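Local coordinates for protein SAM-dependent methyltransferase (PDB 3D2L) that probably transfers a methyl group from S-adenosylmethionine to an acceptor that remains unspecified, at residues S173-L178 and T195-T200; Y9-L14 and L178-E183; L133-H138 and I236-E241; E65-A70 and F83-M88. All blocks are in the same frame, centred on the assembly; numbering follows the deposited sequence.

In the fold
The chain opens with helix 9-14 of contact 2, whose partner strand comes much later; contact 4 closes in between, packing helix 64-76 on edge strand 82-85 of the seven-stranded sheet. Contact 3 lies in the same sheet on the opposite side of the chain's centre, about 21 Å away between centres, and joins strands 131-138 and 235-242. Between those two strands the chain builds a separate four-stranded antiparallel sheet, where contact 1 pairs strands 173-183 and 189-199. Contact 2, centred about 17 Å from contact 1, shares Leu178 with it. Contacts 1 and 3 meet through Gln198, Thr200 and His138. Helix 9-14 also packs beside Ile69 of contact 4, so it lies between the antiparallel sheet and helix 64-76.

Contact 1 (S173-L178 and T195-T200)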
# COMPACT_ATOMS: atom_id res chain seq x y z
N SER A 173 2.62 9.41 -13.91
CA SER A 173 3.71 9.01 -13.02
C SER A 173 4.13 10.21 -12.18
O SER A 173 3.89 11.37 -12.54
CB SER A 173 4.90 8.45 -13.81
OG SER A 173 5.63 9.49 -14.45
N VAL A 174 4.74 9.92 -11.04
CA VAL A 174 5.22 10.94 -10.11
C VAL A 174 6.56 10.47 -9.58
O VAL A 174 6.78 9.26 -9.43
CB VAL A 174 4.22 11.17 -8.92
CG1 VAL A 174 3.97 9.89 -8.21
CG2 VAL A 174 4.75 12.15 -7.88
N VAL A 175 7.46 11.44 -9.38
CA VAL A 175 8.75 11.24 -8.74
C VAL A 175 8.63 11.98 -7.40
O VAL A 175 8.37 13.18 -7.38
CB VAL A 175 9.93 11.86 -9.56
CG1 VAL A 175 11.25 11.66 -8.84
CG2 VAL A 175 10.00 11.26 -10.95
N HIS A 176 8.74 11.25 -6.30
CA HIS A 176 8.71 11.85 -4.96
C HIS A 176 10.13 11.99 -4.47
O HIS A 176 10.79 10.98 -4.21
CB HIS A 176 7.98 10.93 -3.96
CG HIS A 176 6.58 10.61 -4.36
ND1 HIS A 176 5.61 11.57 -4.51
CD2 HIS A 176 5.99 9.42 -4.62
CE1 HIS A 176 4.47 10.98 -4.86
NE2 HIS A 176 4.67 9.67 -4.90
N GLU A 177 10.61 13.24 -4.35
CA GLU A 177 11.95 13.50 -3.83
C GLU A 177 11.81 13.84 -2.38
O GLU A 177 11.29 14.89 -2.04
CB GLU A 177 12.64 14.61 -4.60
CG GLU A 177 12.89 14.25 -6.05
CD GLU A 177 14.07 13.33 -6.26
OE1 GLU A 177 14.51 12.66 -5.29
OE2 GLU A 177 14.57 13.29 -7.41
N LEU A 178 12.26 12.93 -1.53
CA LEU A 178 12.18 13.09 -0.10
C LEU A 178 13.53 13.40 0.53
O LEU A 178 14.56 12.86 0.12
CB LEU A 178 11.66 11.81 0.55
CG LEU A 178 10.17 11.59 0.73
CD1 LEU A 178 9.60 12.55 1.80
CD2 LEU A 178 9.48 11.75 -0.58
N THR A 195 14.42 8.82 -3.26
CA THR A 195 13.59 9.09 -4.41
C THR A 195 12.68 7.87 -4.59
O THR A 195 13.13 6.75 -4.61
CB THR A 195 14.40 9.32 -5.68
OG1 THR A 195 15.41 10.29 -5.41
CG2 THR A 195 13.51 9.83 -6.81
N HIS A 196 11.39 8.14 -4.66
CA HIS A 196 10.35 7.14 -4.83
C HIS A 196 9.61 7.44 -6.10
O HIS A 196 9.40 8.60 -6.44
CB HIS A 196 9.43 7.13 -3.62
CG HIS A 196 10.14 6.80 -2.34
ND1 HIS A 196 10.45 5.51 -1.97
CD2 HIS A 196 10.65 7.59 -1.37
CE1 HIS A 196 11.11 5.52 -0.82
NE2 HIS A 196 11.23 6.77 -0.43
N HIS A 197 9.20 6.37 -6.78
CA HIS A 197 8.52 6.47 -8.05
C HIS A 197 7.17 5.82 -7.95
O HIS A 197 7.05 4.70 -7.48
CB HIS A 197 9.35 5.76 -9.13
CG HIS A 197 10.69 6.39 -9.33
ND1 HIS A 197 10.88 7.49 -10.14
CD2 HIS A 197 11.90 6.11 -8.77
CE1 HIS A 197 12.15 7.85 -10.08
NE2 HIS A 197 12.78 7.04 -9.26
N GLN A 198 6.15 6.52 -8.44
CA GLN A 198 4.81 5.94 -8.50
C GLN A 198 4.18 6.18 -9.85
O GLN A 198 4.49 7.16 -10.52
CB GLN A 198 3.93 6.46 -7.40
CG GLN A 198 4.18 5.81 -6.07
CD GLN A 198 3.16 6.25 -5.05
OE1 GLN A 198 2.83 7.46 -4.96
NE2 GLN A 198 2.62 5.28 -4.27
N ARG A 199 3.32 5.25 -10.25
CA ARG A 199 2.66 5.34 -11.50
C ARG A 199 1.26 4.74 -11.38
O ARG A 199 1.02 3.73 -10.68
CB ARG A 199 3.49 4.61 -12.60
CG ARG A 199 2.87 4.63 -13.97
CD ARG A 199 3.77 3.90 -14.93
NE ARG A 199 3.22 3.93 -16.27
CZ ARG A 199 3.78 3.32 -17.30
NH1 ARG A 199 4.92 2.66 -17.14
NH2 ARG A 199 3.20 3.40 -18.48
N THR A 200 0.33 5.39 -12.05
CA THR A 200 -1.02 4.92 -12.06
C THR A 200 -1.55 4.86 -13.50
O THR A 200 -0.83 5.21 -14.47
CB THR A 200 -1.92 5.70 -11.06
OG1 THR A 200 -3.01 4.87 -10.66
CG2 THR A 200 -2.42 7.06 -11.65
O HOH W 1 8.01 8.05 -11.64
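In the beta hairpin of strands 173-183 and 189-199, Val174 faces Gln198 and His176 faces His196 as antiparallel hydrogen-bonded pairs. Val174 N reaches Gln198 O at 2.8 Å, and His176 N reaches His196 O at 2.7 Å; each pair has the return bond as well. On the face that carries Val174, His176, His196 and Gln198, side chains add to this backbone pairing. Gln198 lies beside Val174, its CB 3.5 Å from Val174 CG1. Its chain is extended out to CD, and the amide oxygen there meets the imidazole. His176 NE2 donates to Gln198 OE1 at 2.9 Å with an N-H...O angle of 162°. The oxygen lies close to the ring plane, whereas the nitrogen stands well above the amide plane, the two planes being turned 62° apart. Gln198 OE1 also takes a bond from His138 NE2, and Gln198 NE2 binds Asp105 OD2, so both ends of this buried amide are held and its rotation is fixed.

Val175, Glu177, Thr195 and His197 occupy the other face. Thr195 OG1 donates to Glu177 OE1 across a short 2.5 Å, on its syn side but 30° out of the carboxylate plane. Beside them Val175 CG1 packs against Thr195 CG2 at 3.5 Å. A water donates to Val174 O at 2.8 Å and lies in plane at the edge of the His197 ring, near ND1. Hydrogen-bonded and non-hydrogen-bonded pairs thus alternate along an antiparallel hairpin whose strand 189-199 is outermost in the four-stranded sheet.

Contact 2 (Y9-L14 and L178-E183); sequences YVYDEL and LTFFIE
Val10 and Phe180 meet methyl to ring: CG2 of the valine stands over one face of the phenylalanine, 3.8 Å from the ring centroid and 18° off its normal, displaced a little toward the rim by CD2 and CE2. This is a CH-pi contact. Val10 CG2 lies between its own backbone N and carbonyl carbon (chi1 of CG1 -54°), which leaves CG1 for a different partner. That branch meets Ile182 CG1 at 3.7 Å, the two side chains crossing at about a right angle.

The same phenyl group turns its edge to the face of Tyr11. The pair is T-shaped, with centroids 5.6 Å apart and planes at 72°, and the nearest carbons are Tyr11 CE1 and Phe180 CZ at 4.0 Å. Farther along the helix, Leu14 CD1 reaches both Leu178 CD1 and Phe180 CE2, each at 4.3 Å, a looser apolar fit. No hydrogen bond crosses between 9-14 and 178-183; Phe180 is held by a methyl group over its face and a ring beside its edge.

Helix 9-14 thus runs across strand 178-183 at close to a right angle, as a short helix laid on an antiparallel sheet. Strand 159-167 extends the same floor, where Val10 touches Ser159 and Leu14 touches Tyr161. On the helix's far flank Asp12 touches Ile69 of helix 64-76 and forms a salt bridge with Lys73.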
# COMPACT_ATOMS: atom_id res chain seq x y z
N TYR A 9 11.41 4.34 11.24
CA TYR A 9 10.45 5.14 12.04
C TYR A 9 10.08 6.53 11.47
O TYR A 9 9.01 7.09 11.79
CB TYR A 9 10.87 5.26 13.51
CG TYR A 9 10.57 3.97 14.25
CD1 TYR A 9 9.23 3.58 14.49
CD2 TYR A 9 11.59 3.13 14.69
CE1 TYR A 9 8.93 2.38 15.15
CE2 TYR A 9 11.30 1.94 15.36
CZ TYR A 9 9.97 1.56 15.58
OH TYR A 9 9.69 0.37 16.23
N VAL A 10 10.93 7.08 10.61
CA VAL A 10 10.63 8.35 9.99
C VAL A 10 9.35 8.22 9.13
O VAL A 10 8.62 9.21 8.91
CB VAL A 10 11.82 8.90 9.14
CG1 VAL A 10 13.07 8.95 10.00
CG2 VAL A 10 12.03 8.06 7.85
N TYR A 11 9.09 7.01 8.63
CA TYR A 11 7.88 6.77 7.84
C TYR A 11 6.66 6.74 8.75
O TYR A 11 5.61 7.24 8.37
CB TYR A 11 7.98 5.48 7.03
CG TYR A 11 8.99 5.56 5.93
CD1 TYR A 11 8.79 6.42 4.83
CD2 TYR A 11 10.15 4.78 5.95
CE1 TYR A 11 9.73 6.50 3.80
CE2 TYR A 11 11.08 4.85 4.92
CZ TYR A 11 10.86 5.70 3.85
OH TYR A 11 11.78 5.76 2.84
N ASP A 12 6.80 6.18 9.94
CA ASP A 12 5.67 6.13 10.86
C ASP A 12 5.27 7.53 11.31
O ASP A 12 4.07 7.82 11.48
CB ASP A 12 5.95 5.19 12.02
CG ASP A 12 5.82 3.72 11.61
OD1 ASP A 12 5.62 3.46 10.41
OD2 ASP A 12 5.87 2.82 12.47
N GLU A 13 6.25 8.41 11.47
CA GLU A 13 5.95 9.77 11.83
C GLU A 13 5.29 10.46 10.64
O GLU A 13 4.21 11.00 10.78
CB GLU A 13 7.18 10.51 12.31
CG GLU A 13 7.69 10.03 13.68
CD GLU A 13 8.81 10.94 14.18
OE1 GLU A 13 9.74 11.27 13.38
OE2 GLU A 13 8.73 11.33 15.37
N LEU A 14 5.89 10.40 9.46
CA LEU A 14 5.27 11.00 8.28
C LEU A 14 3.78 10.65 8.14
O LEU A 14 3.01 11.47 7.63
CB LEU A 14 6.02 10.61 6.98
CG LEU A 14 5.54 11.19 5.62
CD1 LEU A 14 6.66 11.19 4.58
CD2 LEU A 14 4.29 10.47 5.06
N LEU A 178 12.26 12.93 -1.53
CA LEU A 178 12.18 13.09 -0.10
C LEU A 178 13.53 13.40 0.53
O LEU A 178 14.56 12.86 0.12
CB LEU A 178 11.66 11.81 0.55
CG LEU A 178 10.17 11.59 0.73
CD1 LEU A 178 9.60 12.55 1.80
CD2 LEU A 178 9.48 11.75 -0.58
N THR A 179 13.50 14.29 1.52
CA THR A 179 14.68 14.59 2.34
C THR A 179 14.19 14.52 3.78
O THR A 179 13.24 15.19 4.12
CB THR A 179 15.28 15.96 2.05
OG1 THR A 179 15.90 15.93 0.76
CG2 THR A 179 16.40 16.33 3.09
N PHE A 180 14.83 13.69 4.59
CA PHE A 180 14.54 13.58 6.03
C PHE A 180 15.69 14.17 6.80
O PHE A 180 16.84 13.97 6.44
CB PHE A 180 14.37 12.10 6.47
CG PHE A 180 13.18 11.42 5.83
CD1 PHE A 180 13.31 10.78 4.60
CD2 PHE A 180 11.92 11.51 6.43
CE1 PHE A 180 12.20 10.19 3.98
CE2 PHE A 180 10.81 10.91 5.82
CZ PHE A 180 10.95 10.27 4.59
N PHE A 181 15.38 14.92 7.85
CA PHE A 181 16.36 15.42 8.80
C PHE A 181 16.01 14.70 10.07
O PHE A 181 14.95 14.96 10.66
CB PHE A 181 16.32 16.93 8.97
CG PHE A 181 16.78 17.66 7.78
CD1 PHE A 181 18.13 17.75 7.51
CD2 PHE A 181 15.87 18.20 6.89
CE1 PHE A 181 18.57 18.40 6.38
CE2 PHE A 181 16.29 18.86 5.76
CZ PHE A 181 17.64 18.95 5.50
N ILE A 182 16.87 13.76 10.46
CA ILE A 182 16.65 12.94 11.63
C ILE A 182 17.53 13.43 12.76
O ILE A 182 18.76 13.57 12.59
CB ILE A 182 16.97 11.43 11.38
CG1 ILE A 182 16.24 10.90 10.15
CG2 ILE A 182 16.63 10.59 12.60
CD1 ILE A 182 16.96 11.12 8.88
N GLU A 183 16.90 13.64 13.92
CA GLU A 183 17.58 14.13 15.10
C GLU A 183 18.39 12.99 15.69
O GLU A 183 17.88 11.89 15.81
CB GLU A 183 16.56 14.58 16.14
CG GLU A 183 17.19 15.39 17.29
CD GLU A 183 16.16 15.76 18.35
OE1 GLU A 183 15.08 15.13 18.39
OE2 GLU A 183 16.43 16.69 19.13

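Contact 3 (L133-H138 and I236-E241)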
# COMPACT_ATOMS: atom_id res chain seq x y z
N LEU A 133 -9.13 -10.03 -3.85
CA LEU A 133 -8.00 -9.16 -4.02
C LEU A 133 -8.55 -7.75 -3.88
O LEU A 133 -9.46 -7.35 -4.62
CB LEU A 133 -7.31 -9.32 -5.39
CG LEU A 133 -6.23 -8.31 -5.76
CD1 LEU A 133 -5.02 -8.30 -4.70
CD2 LEU A 133 -5.72 -8.57 -7.18
N LEU A 134 -8.00 -7.02 -2.91
CA LEU A 134 -8.38 -5.66 -2.60
C LEU A 134 -7.17 -4.76 -2.70
O LEU A 134 -6.13 -5.09 -2.17
CB LEU A 134 -8.91 -5.54 -1.17
CG LEU A 134 -10.29 -6.06 -0.83
CD1 LEU A 134 -10.30 -7.57 -0.88
CD2 LEU A 134 -10.69 -5.56 0.57
N PHE A 135 -7.32 -3.62 -3.37
CA PHE A 135 -6.26 -2.63 -3.45
C PHE A 135 -6.85 -1.25 -3.76
O PHE A 135 -7.92 -1.11 -4.35
CB PHE A 135 -5.15 -2.95 -4.50
CG PHE A 135 -5.64 -3.01 -5.94
CD1 PHE A 135 -5.64 -1.89 -6.75
CD2 PHE A 135 -6.08 -4.20 -6.49
CE1 PHE A 135 -6.08 -1.95 -8.06
CE2 PHE A 135 -6.50 -4.26 -7.81
CZ PHE A 135 -6.51 -3.15 -8.58
N ASP A 136 -6.12 -0.22 -3.35
CA ASP A 136 -6.49 1.16 -3.62
C ASP A 136 -5.29 1.85 -4.26
O ASP A 136 -4.11 1.58 -3.90
CB ASP A 136 -6.93 1.91 -2.35
CG ASP A 136 -5.87 1.87 -1.25
OD1 ASP A 136 -5.71 0.81 -0.60
OD2 ASP A 136 -5.24 2.92 -1.03
N VAL A 137 -5.60 2.71 -5.24
CA VAL A 137 -4.58 3.40 -6.03
C VAL A 137 -4.93 4.84 -6.27
O VAL A 137 -6.07 5.25 -6.09
CB VAL A 137 -4.37 2.73 -7.44
CG1 VAL A 137 -3.63 1.37 -7.33
CG2 VAL A 137 -5.68 2.58 -8.20
N HIS A 138 -3.92 5.62 -6.66
CA HIS A 138 -4.14 6.99 -7.04
C HIS A 138 -4.96 7.03 -8.32
O HIS A 138 -4.83 6.17 -9.17
CB HIS A 138 -2.81 7.72 -7.32
CG HIS A 138 -1.85 7.70 -6.17
ND1 HIS A 138 -2.23 8.05 -4.89
CD2 HIS A 138 -0.53 7.42 -6.11
CE1 HIS A 138 -1.17 8.00 -4.10
NE2 HIS A 138 -0.13 7.62 -4.82
N ILE A 236 -8.83 5.44 -5.71
CA ILE A 236 -9.75 4.48 -6.29
C ILE A 236 -9.55 3.10 -5.66
O ILE A 236 -8.44 2.59 -5.60
CB ILE A 236 -9.65 4.48 -7.81
CG1 ILE A 236 -9.82 5.92 -8.31
CG2 ILE A 236 -10.73 3.52 -8.44
CD1 ILE A 236 -10.01 6.08 -9.76
N PHE A 237 -10.65 2.52 -5.18
CA PHE A 237 -10.63 1.25 -4.48
C PHE A 237 -11.18 0.18 -5.38
O PHE A 237 -12.21 0.38 -6.02
CB PHE A 237 -11.46 1.35 -3.19
CG PHE A 237 -10.90 2.34 -2.19
CD1 PHE A 237 -11.00 3.70 -2.43
CD2 PHE A 237 -10.29 1.91 -1.03
CE1 PHE A 237 -10.46 4.61 -1.52
CE2 PHE A 237 -9.76 2.83 -0.11
CZ PHE A 237 -9.86 4.18 -0.37
N PHE A 238 -10.50 -0.97 -5.43
CA PHE A 238 -10.92 -2.11 -6.26
C PHE A 238 -11.13 -3.32 -5.40
O PHE A 238 -10.30 -3.61 -4.54
CB PHE A 238 -9.83 -2.49 -7.23
CG PHE A 238 -9.61 -1.48 -8.30
CD1 PHE A 238 -8.92 -0.31 -8.02
CD2 PHE A 238 -10.07 -1.71 -9.57
CE1 PHE A 238 -8.73 0.65 -9.02
CE2 PHE A 238 -9.88 -0.76 -10.57
CZ PHE A 238 -9.23 0.41 -10.28
N VAL A 239 -12.19 -4.06 -5.68
CA VAL A 239 -12.47 -5.32 -5.01
C VAL A 239 -12.64 -6.27 -6.16
O VAL A 239 -13.45 -6.02 -7.07
CB VAL A 239 -13.77 -5.29 -4.13
CG1 VAL A 239 -13.97 -6.67 -3.42
CG2 VAL A 239 -13.68 -4.16 -3.10
N ALA A 240 -11.87 -7.36 -6.12
CA ALA A 240 -11.92 -8.39 -7.19
C ALA A 240 -11.95 -9.77 -6.55
O ALA A 240 -11.47 -9.96 -5.42
CB ALA A 240 -10.71 -8.25 -8.14
N GLU A 241 -12.54 -10.74 -7.24
CA GLU A 241 -12.63 -12.08 -6.70
C GLU A 241 -12.11 -13.12 -7.69
O GLU A 241 -12.39 -13.05 -8.88
CB GLU A 241 -14.07 -12.37 -6.33
CG GLU A 241 -14.31 -13.73 -5.80
CD GLU A 241 -15.74 -13.91 -5.42
OE1 GLU A 241 -16.22 -13.09 -4.61
OE2 GLU A 241 -16.37 -14.86 -5.94
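Ile236 opens the pairing with Val137: its N donates to Val137 O at 2.8 Å, and its O accepts from Val137 N. Next comes Phe237, beside Asp136 on the opposite face of the sheet. Asp136 CB sits over the Phe237 ring, a CH-pi contact 3.9 Å from the centroid and offset toward the rim, with carboxylate and ring planes 21° apart. Phe238 forms a hydrogen-bonded pair with Phe135, its N reaching Phe135 O at 2.8 Å. The two rings are nearly parallel (14°) but slid so far that they barely overlap, with Phe135 CE1 3.3 Å from Phe238 CD1. Phe135 CG falls between its backbone N and carbonyl carbon (chi1 63°), and the ring offers a face to Phe238 CB. Val137 CG2 lies 3.7 Å from Phe238 CE1. Val239 faces Leu134, and Ala240 closes two backbone bonds with Leu133.

In this methyltransferase sheet the antiparallel strand 235-242 lies between 131-138 and 215-222. Backbone amides and buried aromatic carbons join the two strands, while the Asp136 carboxylate finds its partners beyond the paired residues: a salt bridge from OD2 to Arg235, just before Ile236, with Trp23 NE1 also on OD2 and Cys104 N on OD1.

Contact 4 (E65-A70 and F83-M88)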
# COMPACT_ATOMS: atom_id res chain seq x y z
N GLU A 65 14.13 -3.52 6.66
CA GLU A 65 14.15 -2.49 7.69
C GLU A 65 12.74 -2.12 8.16
O GLU A 65 12.46 -1.96 9.35
CB GLU A 65 14.88 -1.24 7.15
CG GLU A 65 16.41 -1.46 6.92
CD GLU A 65 16.81 -2.15 5.58
OE1 GLU A 65 15.98 -2.46 4.69
OE2 GLU A 65 18.03 -2.37 5.41
N MSE A 66 11.83 -2.00 7.21
CA MSE A 66 10.47 -1.71 7.55
C MSE A 66 9.83 -2.90 8.28
O MSE A 66 9.10 -2.70 9.28
CB MSE A 66 9.70 -1.28 6.29
CG MSE A 66 10.23 0.03 5.75
SE MSE A 66 9.06 0.75 4.42
CE MSE A 66 9.12 -0.44 3.06
N LEU A 67 10.11 -4.12 7.81
CA LEU A 67 9.55 -5.35 8.45
C LEU A 67 10.08 -5.57 9.85
O LEU A 67 9.37 -6.12 10.69
CB LEU A 67 9.73 -6.59 7.56
CG LEU A 67 8.99 -6.52 6.23
CD1 LEU A 67 9.10 -7.89 5.49
CD2 LEU A 67 7.54 -6.10 6.38
N GLU A 68 11.29 -5.09 10.13
CA GLU A 68 11.85 -5.16 11.47
C GLU A 68 11.03 -4.31 12.44
O GLU A 68 10.75 -4.73 13.56
CB GLU A 68 13.29 -4.70 11.47
CG GLU A 68 14.24 -5.73 10.87
CD GLU A 68 15.66 -5.19 10.65
OE1 GLU A 68 16.03 -4.17 11.27
OE2 GLU A 68 16.40 -5.82 9.86
N ILE A 69 10.66 -3.11 12.01
CA ILE A 69 9.83 -2.22 12.83
C ILE A 69 8.43 -2.83 12.97
O ILE A 69 7.89 -2.86 14.06
CB ILE A 69 9.71 -0.84 12.20
CG1 ILE A 69 11.09 -0.18 12.03
CG2 ILE A 69 8.82 0.04 13.05
CD1 ILE A 69 11.89 -0.07 13.23
N ALA A 70 7.87 -3.32 11.87
CA ALA A 70 6.56 -4.02 11.87
C ALA A 70 6.54 -5.11 12.94
O ALA A 70 5.63 -5.16 13.82
CB ALA A 70 6.26 -4.59 10.47
N PHE A 83 5.75 -11.53 9.27
CA PHE A 83 6.21 -10.61 8.25
C PHE A 83 7.37 -11.30 7.50
O PHE A 83 8.36 -11.82 8.10
CB PHE A 83 6.65 -9.27 8.88
CG PHE A 83 5.53 -8.46 9.51
CD1 PHE A 83 4.69 -7.67 8.73
CD2 PHE A 83 5.32 -8.48 10.91
CE1 PHE A 83 3.70 -6.92 9.30
CE2 PHE A 83 4.34 -7.75 11.47
CZ PHE A 83 3.50 -6.95 10.66
N TRP A 84 7.26 -11.33 6.18
CA TRP A 84 8.26 -11.95 5.34
C TRP A 84 8.69 -10.98 4.26
O TRP A 84 7.88 -10.15 3.84
CB TRP A 84 7.71 -13.21 4.69
CG TRP A 84 7.21 -14.27 5.65
CD1 TRP A 84 5.91 -14.66 5.85
CD2 TRP A 84 8.01 -15.09 6.53
NE1 TRP A 84 5.86 -15.67 6.77
CE2 TRP A 84 7.13 -15.94 7.22
CE3 TRP A 84 9.38 -15.14 6.83
CZ2 TRP A 84 7.57 -16.85 8.18
CZ3 TRP A 84 9.82 -16.06 7.77
CH2 TRP A 84 8.92 -16.90 8.44
N VAL A 85 9.97 -11.08 3.87
CA VAL A 85 10.56 -10.21 2.82
C VAL A 85 10.28 -10.88 1.49
O VAL A 85 10.77 -11.96 1.22
CB VAL A 85 12.07 -10.02 3.00
CG1 VAL A 85 12.69 -9.22 1.83
CG2 VAL A 85 12.35 -9.35 4.37
N GLN A 86 9.44 -10.25 0.68
CA GLN A 86 9.09 -10.78 -0.62
C GLN A 86 8.64 -9.65 -1.50
O GLN A 86 8.09 -8.67 -1.04
CB GLN A 86 7.93 -11.79 -0.57
CG GLN A 86 8.10 -13.03 0.28
CD GLN A 86 6.94 -14.02 0.11
OE1 GLN A 86 6.19 -13.97 -0.86
NE2 GLN A 86 6.80 -14.93 1.07
N ASP A 87 8.84 -9.83 -2.79
CA ASP A 87 8.44 -8.88 -3.82
C ASP A 87 6.97 -9.24 -4.18
O ASP A 87 6.70 -10.43 -4.38
CB ASP A 87 9.38 -9.13 -4.99
CG ASP A 87 9.22 -8.15 -6.12
OD1 ASP A 87 8.09 -7.64 -6.35
OD2 ASP A 87 10.23 -7.92 -6.80
N MSE A 88 6.06 -8.25 -4.26
CA MSE A 88 4.62 -8.50 -4.59
C MSE A 88 4.44 -9.12 -5.95
O MSE A 88 3.46 -9.79 -6.19
CB MSE A 88 3.73 -7.24 -4.51
CG MSE A 88 4.15 -6.09 -5.38
SE MSE A 88 2.83 -4.70 -5.24
CE MSE A 88 3.19 -4.12 -3.28
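Over one face of the Phe83 ring lies the Ala70 methyl group, centred above it: CB is 3.6 Å from the centroid and only 10° off the ring normal, a CH-pi contact with little offset. Leu67 CD2 approaches the same ring obliquely, 4.0 Å from Phe83 CD1. Phe83 CE2 also comes 3.7 Å from Ala70 O. The phenyl group touches Thr48 and Leu49 of helix 46-51 as well, so helices 64-76 and 46-51 both meet it.

The contact belongs to the beta-alpha-beta crossover of strand 56-61, helix 64-76 and strand 82-85, a unit of the Rossmann-like methyltransferase fold. Within it, helix 65-70 runs nearly antiparallel to strand 83-85, at 171°, with the two short axes 8.7 Å apart. Ala70 lies one turn beyond Leu67 and points the same way, so both side chains face the strand. From the strand, CB of Phe83 points toward the helix, and CG lies anti to the carbonyl carbon (chi1 -66°).

Leu67 divides its two branches between the ring and the strand backbone. CD2 goes to the phenyl group, as above, while CD1 turns toward the backbone. Elsewhere Leu67 touches Asp61 at the end of strand 56-61 and Cys42 in the loop after strand 36-40, which in this family usually carries the glycine-rich segment beside the cofactor. Trp84 itself points away from the helix, and its backbone bonds to Gly59 and Asp61 bind the strand into the sheet.

Leu67 CD1 packs against Val85 CG2 at 3.7 Å and comes within 3.1 Å of Trp84 O, a close methyl-to-carbonyl approach.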